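Local coordinates for cellulosomal-scaffolding protein A (Clostridium thermocellum, PDB 4B9F) that probably binds cellulose through its family 3a carbohydrate-binding module, part of the scaffolding protein of the cellulosome, at residues A[57-63]-A[104-110]; A[18-24]-A[37-43]. All coordinates share one frame; numbering follows the deposited sequence.

Contact 1 pairs two neighbouring strands edge to edge within one sheet of a beta-sandwich; contact 2 packs that sheet against the other. Strand 20-26 ties them together: it lies beside strand 106-115, with V107 N 2.9 Å from V24 O, and sends P20, F22 and V24 inward toward strand 37-43. Contact 2 sits at the middle of the chain and is almost wholly buried, whereas contact 1 is off centre and only partly buried. Their chemistry follows: main-chain hydrogen bonds between 57-63 and 104-110, with histidines and glutamines along one face; mainly aliphatic and aromatic side chains, with no backbone pairing, between 18-24 and 37-43.

Contact 1 of 2, residues A[57-63]-A[104-110]; sequences HAAIIGS and GAHVQIQ
G104 leads into its strand beside S63, just past the end of the other, and A105 follows with its CB 3.4 Å from I61 O. H106 and I61 then form a hydrogen-bonded antiparallel pair: I61 N donates to H106 O at 2.8 Å, nearly straight at 169°, and H106 N returns a bond to I61 O. Above this pair the H106 side chain, its ring swung back over its own main chain (chi1 69°), lies alongside I61. The CB of I61 sits over one face of the imidazole, 3.7 Å from the ring centroid, in a CH-pi contact displaced toward the CE1-NE2 rim. V107 occupies the next, non-hydrogen-bonded pair with I60, on the other face of the sheet, where its CG2 meets I60 CG1 at 4.1 Å. Q108 bonds A59 in both directions through the backbone, and its NE2 donates a hydrogen bond to Q110 OE1, 2.9 Å away, along the same strand. I109 pairs with A58, side chains again on the face of V107. Q110 N donates to H57 O, and its amide sets OE1 at the H57 ring edge, 3.4 Å from H57 CD2, amide and imidazole planes steeply inclined. Y67 touches H57, A59 and I61 on their face, while V74 packs under A58 and I109. Such alternation of paired residues is characteristic of an antiparallel beta ladder within a beta-sandwich, here joining strands 51-61 and 106-115.

Contact 2 of 2, residues A[18-24]-A[37-43]; sequences INPQFKV and LTLRYYY
F22 and L39 interlock at the middle of the contact, their side chains passing alongside and pointing opposite ways. The CD1 methyl of L39 rests over one face of the phenyl ring, 4.2 Å from its centroid and shifted toward the rim near CG and CD2, a CH-pi contact. The CG of F22 stands beside its backbone N (chi1 -79°), and the ring reaches on past L39 until CZ lies 4.4 Å from Y41 CB, with that carbon at the ring edge. On the far flank of L39, its CD2 meets V24 CG2 at 4.0 Å; the leucine fork is thus a bump seated between phenylalanine and valine. V24 also offers CG1 to L37 CD2.

Y41 fills the corresponding hollow beside P20 and I18. Extended from the strand with CG anti to the backbone N (chi1 180°), its ring takes P20 CB over one face, while I18 CG2 approaches obliquely, 3.8 Å from CE2. The other end of I18, CD1, reaches CD2 of the Y43 ring at 4.4 Å. F6 flanks both F22, edge-to-face, and Y41.

The axes of 20-24 and 37-43 come no closer than 9.4 Å, too far for backbone pairing. Buried Y41 OH and Y43 OH are satisfied by N8 and Q51; cohesion between the segments therefore rests on apolar and aromatic packing in the sandwich core.

Contact 1 of 2, residues A[57-63]-A[104-110]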
loop_
_atom_site.group_PDB
_atom_site.type_symbol
_atom_site.label_atom_id
_atom_site.label_comp_id
_atom_site.label_asym_id
_atom_site.label_seq_id
_atom_site.Cartn_x
_atom_site.Cartn_y
_atom_site.Cartn_z
ATOM N N HIS A 57 4.974 -7.943 -6.966
ATOM C CA HIS A 57 5.371 -7.282 -8.196
ATOM C C HIS A 57 5.261 -5.784 -7.990
ATOM O O HIS A 57 4.249 -5.298 -7.499
ATOM C CB HIS A 57 4.437 -7.689 -9.340
ATOM C CG HIS A 57 4.676 -6.926 -10.601
ATOM N ND1 HIS A 57 5.891 -6.929 -11.245
ATOM C CD2 HIS A 57 3.865 -6.120 -11.325
ATOM C CE1 HIS A 57 5.817 -6.168 -12.324
ATOM N NE2 HIS A 57 4.596 -5.668 -12.397
ATOM N N ALA A 58 6.299 -5.050 -8.367
ATOM C CA ALA A 58 6.210 -3.592 -8.412
ATOM C C ALA A 58 7.039 -3.084 -9.566
ATOM O O ALA A 58 8.095 -3.640 -9.880
ATOM C CB ALA A 58 6.685 -2.970 -7.104
ATOM N N ALA A 59 6.572 -2.011 -10.188
ATOM C CA ALA A 59 7.315 -1.427 -11.289
ATOM C C ALA A 59 7.048 0.054 -11.381
ATOM O O ALA A 59 5.953 0.525 -11.043
ATOM C CB ALA A 59 6.978 -2.125 -12.618
ATOM N N ILE A 60 8.064 0.784 -11.826
ATOM C CA ILE A 60 7.914 2.194 -12.161
ATOM C C ILE A 60 7.735 2.285 -13.667
ATOM O O ILE A 60 8.572 1.789 -14.433
ATOM C CB ILE A 60 9.142 3.022 -11.725
ATOM C CG1 ILE A 60 9.371 2.882 -10.215
ATOM C CG2 ILE A 60 8.966 4.481 -12.125
ATOM C CD1 ILE A 60 10.695 3.494 -9.733
ATOM N N ILE A 61 6.626 2.889 -14.079
ATOM C CA ILE A 61 6.303 3.034 -15.486
ATOM C C ILE A 61 6.464 4.497 -15.868
ATOM O O ILE A 61 5.803 5.370 -15.300
ATOM C CB ILE A 61 4.856 2.588 -15.773
ATOM C CG1 ILE A 61 4.612 1.176 -15.222
ATOM C CG2 ILE A 61 4.547 2.697 -17.267
ATOM C CD1 ILE A 61 5.550 0.108 -15.767
ATOM N N GLY A 62 7.353 4.770 -16.818
ATOM C CA GLY A 62 7.612 6.133 -17.228
ATOM C C GLY A 62 6.470 6.709 -18.029
ATOM O O GLY A 62 5.557 5.993 -18.458
ATOM N N SER A 63 6.530 8.010 -18.262
ATOM C CA SER A 63 5.483 8.670 -19.035
ATOM C C SER A 63 5.395 8.165 -20.482
ATOM O O SER A 63 4.338 8.271 -21.117
ATOM C CB SER A 63 5.679 10.185 -19.009
ATOM O OG SER A 63 6.889 10.538 -19.650
ATOM N N GLY A 104 4.488 12.561 -14.423
ATOM C CA GLY A 104 3.773 11.748 -15.391
ATOM C C GLY A 104 4.034 10.252 -15.280
ATOM O O GLY A 104 3.397 9.458 -15.978
ATOM N N ALA A 105 4.977 9.864 -14.425
ATOM C CA ALA A 105 5.271 8.450 -14.200
ATOM C C ALA A 105 4.378 7.908 -13.094
ATOM O O ALA A 105 3.851 8.665 -12.281
ATOM C CB ALA A 105 6.745 8.264 -13.830
ATOM N N HIS A 106 4.221 6.591 -13.045
ATOM C CA HIS A 106 3.527 5.981 -11.917
ATOM C C HIS A 106 4.277 4.768 -11.408
ATOM O O HIS A 106 5.090 4.185 -12.130
ATOM C CB HIS A 106 2.065 5.637 -12.244
ATOM C CG HIS A 106 1.890 4.524 -13.233
ATOM N ND1 HIS A 106 1.787 4.742 -14.591
ATOM C CD2 HIS A 106 1.756 3.188 -13.056
ATOM C CE1 HIS A 106 1.605 3.587 -15.209
ATOM N NE2 HIS A 106 1.584 2.627 -14.299
ATOM N N VAL A 107 4.015 4.410 -10.155
ATOM C CA VAL A 107 4.551 3.183 -9.587
ATOM C C VAL A 107 3.380 2.314 -9.163
ATOM O O VAL A 107 2.420 2.798 -8.546
ATOM C CB VAL A 107 5.557 3.452 -8.421
ATOM C CG1 VAL A 107 4.930 4.286 -7.306
ATOM C CG2 VAL A 107 6.124 2.150 -7.884
ATOM N N GLN A 108 3.441 1.037 -9.540
ATOM C CA GLN A 108 2.397 0.088 -9.190
ATOM C C GLN A 108 2.987 -0.931 -8.239
ATOM O O GLN A 108 4.081 -1.438 -8.479
ATOM C CB GLN A 108 1.878 -0.604 -10.441
ATOM C CG GLN A 108 0.773 -1.603 -10.189
ATOM C CD GLN A 108 0.039 -1.964 -11.467
ATOM O OE1 GLN A 108 -0.290 -1.085 -12.273
ATOM N NE2 GLN A 108 -0.212 -3.252 -11.668
ATOM N N ILE A 109 2.262 -1.216 -7.161
ATOM C CA ILE A 109 2.730 -2.112 -6.104
ATOM C C ILE A 109 1.671 -3.151 -5.801
ATOM O O ILE A 109 0.549 -2.813 -5.424
ATOM C CB ILE A 109 3.040 -1.336 -4.799
ATOM C CG1 ILE A 109 4.053 -0.221 -5.071
ATOM C CG2 ILE A 109 3.516 -2.296 -3.698
ATOM C CD1 ILE A 109 3.427 1.184 -5.068
ATOM N N GLN A 110 2.031 -4.416 -5.967
ATOM C CA GLN A 110 1.119 -5.515 -5.681
ATOM C C GLN A 110 1.607 -6.167 -4.393
ATOM O O GLN A 110 2.521 -6.989 -4.398
ATOM C CB GLN A 110 1.067 -6.461 -6.883
ATOM C CG GLN A 110 0.641 -5.661 -8.112
ATOM C CD GLN A 110 0.547 -6.424 -9.413
ATOM O OE1 GLN A 110 0.560 -5.804 -10.468
ATOM N NE2 GLN A 110 0.433 -7.755 -9.353
#

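Contact 2 of 2, residues A[18-24]-A[37-43]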
loop_
_atom_site.group_PDB
_atom_site.type_symbol
_atom_site.label_atom_id
_atom_site.label_comp_id
_atom_site.label_asym_id
_atom_site.label_seq_id
_atom_site.Cartn_x
_atom_site.Cartn_y
_atom_site.Cartn_z
ATOM N N ILE A 18 -3.781 -10.806 2.946
ATOM C CA ILE A 18 -4.339 -9.530 2.509
ATOM C C ILE A 18 -3.444 -8.991 1.391
ATOM O O ILE A 18 -2.220 -9.065 1.476
ATOM C CB ILE A 18 -4.477 -8.551 3.691
ATOM C CG1 ILE A 18 -5.540 -9.099 4.654
ATOM C CG2 ILE A 18 -4.896 -7.156 3.211
ATOM C CD1 ILE A 18 -5.669 -8.363 5.976
ATOM N N ASN A 19 -4.064 -8.477 0.331
ATOM C CA ASN A 19 -3.347 -8.151 -0.897
ATOM C C ASN A 19 -3.654 -6.745 -1.383
ATOM O O ASN A 19 -4.412 -6.553 -2.336
ATOM C CB ASN A 19 -3.685 -9.163 -1.996
ATOM C CG ASN A 19 -3.253 -10.567 -1.640
ATOM O OD1 ASN A 19 -3.900 -11.250 -0.842
ATOM N ND2 ASN A 19 -2.142 -10.998 -2.211
ATOM N N PRO A 20 -3.068 -5.743 -0.721
ATOM C CA PRO A 20 -3.298 -4.351 -1.116
ATOM C C PRO A 20 -2.586 -4.045 -2.432
ATOM O O PRO A 20 -1.389 -4.313 -2.559
ATOM C CB PRO A 20 -2.692 -3.549 0.047
ATOM C CG PRO A 20 -1.700 -4.474 0.662
ATOM C CD PRO A 20 -2.154 -5.876 0.424
ATOM N N GLN A 21 -3.317 -3.485 -3.394
ATOM C CA GLN A 21 -2.735 -3.063 -4.670
ATOM C C GLN A 21 -2.753 -1.542 -4.735
ATOM O O GLN A 21 -3.823 -0.938 -4.654
ATOM C CB GLN A 21 -3.541 -3.615 -5.852
ATOM C CG GLN A 21 -3.987 -5.059 -5.699
ATOM C CD GLN A 21 -2.864 -6.046 -5.886
ATOM O OE1 GLN A 21 -2.216 -6.079 -6.938
ATOM N NE2 GLN A 21 -2.636 -6.877 -4.873
ATOM N N PHE A 22 -1.580 -0.923 -4.867
ATOM C CA PHE A 22 -1.478 0.531 -4.950
ATOM C C PHE A 22 -0.956 0.959 -6.307
ATOM O O PHE A 22 -0.076 0.302 -6.882
ATOM C CB PHE A 22 -0.477 1.066 -3.919
ATOM C CG PHE A 22 -1.001 1.177 -2.511
ATOM C CD1 PHE A 22 -0.879 0.122 -1.626
ATOM C CD2 PHE A 22 -1.551 2.374 -2.055
ATOM C CE1 PHE A 22 -1.327 0.236 -0.312
ATOM C CE2 PHE A 22 -1.997 2.493 -0.755
ATOM C CZ PHE A 22 -1.883 1.427 0.119
ATOM N N LYS A 23 -1.446 2.093 -6.795
ATOM C CA LYS A 23 -0.837 2.741 -7.954
ATOM C C LYS A 23 -0.725 4.223 -7.659
ATOM O O LYS A 23 -1.736 4.890 -7.421
ATOM C CB LYS A 23 -1.646 2.512 -9.234
ATOM C CG LYS A 23 -0.988 3.121 -10.478
ATOM C CD LYS A 23 -1.460 2.471 -11.772
ATOM C CE LYS A 23 -2.951 2.587 -11.952
ATOM N NZ LYS A 23 -3.323 2.227 -13.355
ATOM N N VAL A 24 0.498 4.737 -7.666
ATOM C CA VAL A 24 0.741 6.126 -7.296
ATOM C C VAL A 24 1.293 6.862 -8.506
ATOM O O VAL A 24 2.293 6.438 -9.096
ATOM C CB VAL A 24 1.757 6.213 -6.135
ATOM C CG1 VAL A 24 2.003 7.673 -5.744
ATOM C CG2 VAL A 24 1.286 5.393 -4.944
ATOM N N LEU A 37 8.811 8.258 0.204
ATOM C CA LEU A 37 7.375 8.020 0.088
ATOM C C LEU A 37 6.937 6.833 0.927
ATOM O O LEU A 37 7.544 5.764 0.865
ATOM C CB LEU A 37 6.989 7.765 -1.366
ATOM C CG LEU A 37 5.500 7.524 -1.627
ATOM C CD1 LEU A 37 4.670 8.774 -1.316
ATOM C CD2 LEU A 37 5.276 7.082 -3.067
ATOM N N THR A 38 5.892 7.020 1.726
ATOM C CA THR A 38 5.301 5.891 2.433
ATOM C C THR A 38 3.800 5.832 2.167
ATOM O O THR A 38 3.163 6.866 1.924
ATOM C CB THR A 38 5.563 5.938 3.947
ATOM O OG1 THR A 38 5.101 7.188 4.463
ATOM C CG2 THR A 38 7.049 5.769 4.250
ATOM N N LEU A 39 3.253 4.618 2.197
ATOM C CA LEU A 39 1.841 4.367 1.959
ATOM C C LEU A 39 1.295 3.583 3.139
ATOM O O LEU A 39 1.982 2.695 3.666
ATOM C CB LEU A 39 1.665 3.537 0.680
ATOM C CG LEU A 39 2.353 4.096 -0.568
ATOM C CD1 LEU A 39 2.283 3.087 -1.722
ATOM C CD2 LEU A 39 1.739 5.406 -0.989
ATOM N N ARG A 40 0.064 3.876 3.552
ATOM C CA ARG A 40 -0.516 3.169 4.688
ATOM C C ARG A 40 -1.812 2.477 4.315
ATOM O O ARG A 40 -2.688 3.068 3.665
ATOM C CB ARG A 40 -0.774 4.120 5.864
ATOM C CG ARG A 40 0.455 4.776 6.399
ATOM C CD ARG A 40 0.168 5.622 7.625
ATOM N NE ARG A 40 1.377 6.335 8.006
ATOM C CZ ARG A 40 1.443 7.249 8.966
ATOM N NH1 ARG A 40 0.366 7.550 9.682
ATOM N NH2 ARG A 40 2.598 7.853 9.216
ATOM N N TYR A 41 -1.910 1.212 4.734
ATOM C CA TYR A 41 -3.111 0.404 4.604
ATOM C C TYR A 41 -3.580 0.027 6.013
ATOM O O TYR A 41 -2.896 -0.712 6.717
ATOM C CB TYR A 41 -2.818 -0.854 3.769
ATOM C CG TYR A 41 -4.039 -1.729 3.612
ATOM C CD1 TYR A 41 -4.966 -1.480 2.608
ATOM C CD2 TYR A 41 -4.294 -2.786 4.490
ATOM C CE1 TYR A 41 -6.105 -2.253 2.471
ATOM C CE2 TYR A 41 -5.431 -3.566 4.358
ATOM C CZ TYR A 41 -6.331 -3.291 3.344
ATOM O OH TYR A 41 -7.473 -4.031 3.185
ATOM N N TYR A 42 -4.743 0.546 6.413
ATOM C CA TYR A 42 -5.234 0.393 7.776
ATOM C C TYR A 42 -6.211 -0.762 7.901
ATOM O O TYR A 42 -7.102 -0.939 7.061
ATOM C CB TYR A 42 -5.955 1.664 8.218
ATOM C CG TYR A 42 -5.178 2.944 8.067
ATOM C CD1 TYR A 42 -4.326 3.383 9.078
ATOM C CD2 TYR A 42 -5.351 3.758 6.949
ATOM C CE1 TYR A 42 -3.643 4.587 8.966
ATOM C CE2 TYR A 42 -4.665 4.966 6.824
ATOM C CZ TYR A 42 -3.819 5.371 7.841
ATOM O OH TYR A 42 -3.166 6.577 7.728
ATOM N N TYR A 43 -6.086 -1.526 8.977
ATOM C CA TYR A 43 -6.930 -2.691 9.164
ATOM C C TYR A 43 -6.953 -3.114 10.625
ATOM O O TYR A 43 -6.267 -2.529 11.464
ATOM C CB TYR A 43 -6.427 -3.843 8.271
ATOM C CG TYR A 43 -5.052 -4.377 8.642
ATOM C CD1 TYR A 43 -3.892 -3.684 8.300
ATOM C CD2 TYR A 43 -4.918 -5.578 9.331
ATOM C CE1 TYR A 43 -2.630 -4.169 8.644
ATOM C CE2 TYR A 43 -3.666 -6.070 9.681
ATOM C CZ TYR A 43 -2.524 -5.366 9.330
ATOM O OH TYR A 43 -1.279 -5.846 9.659
#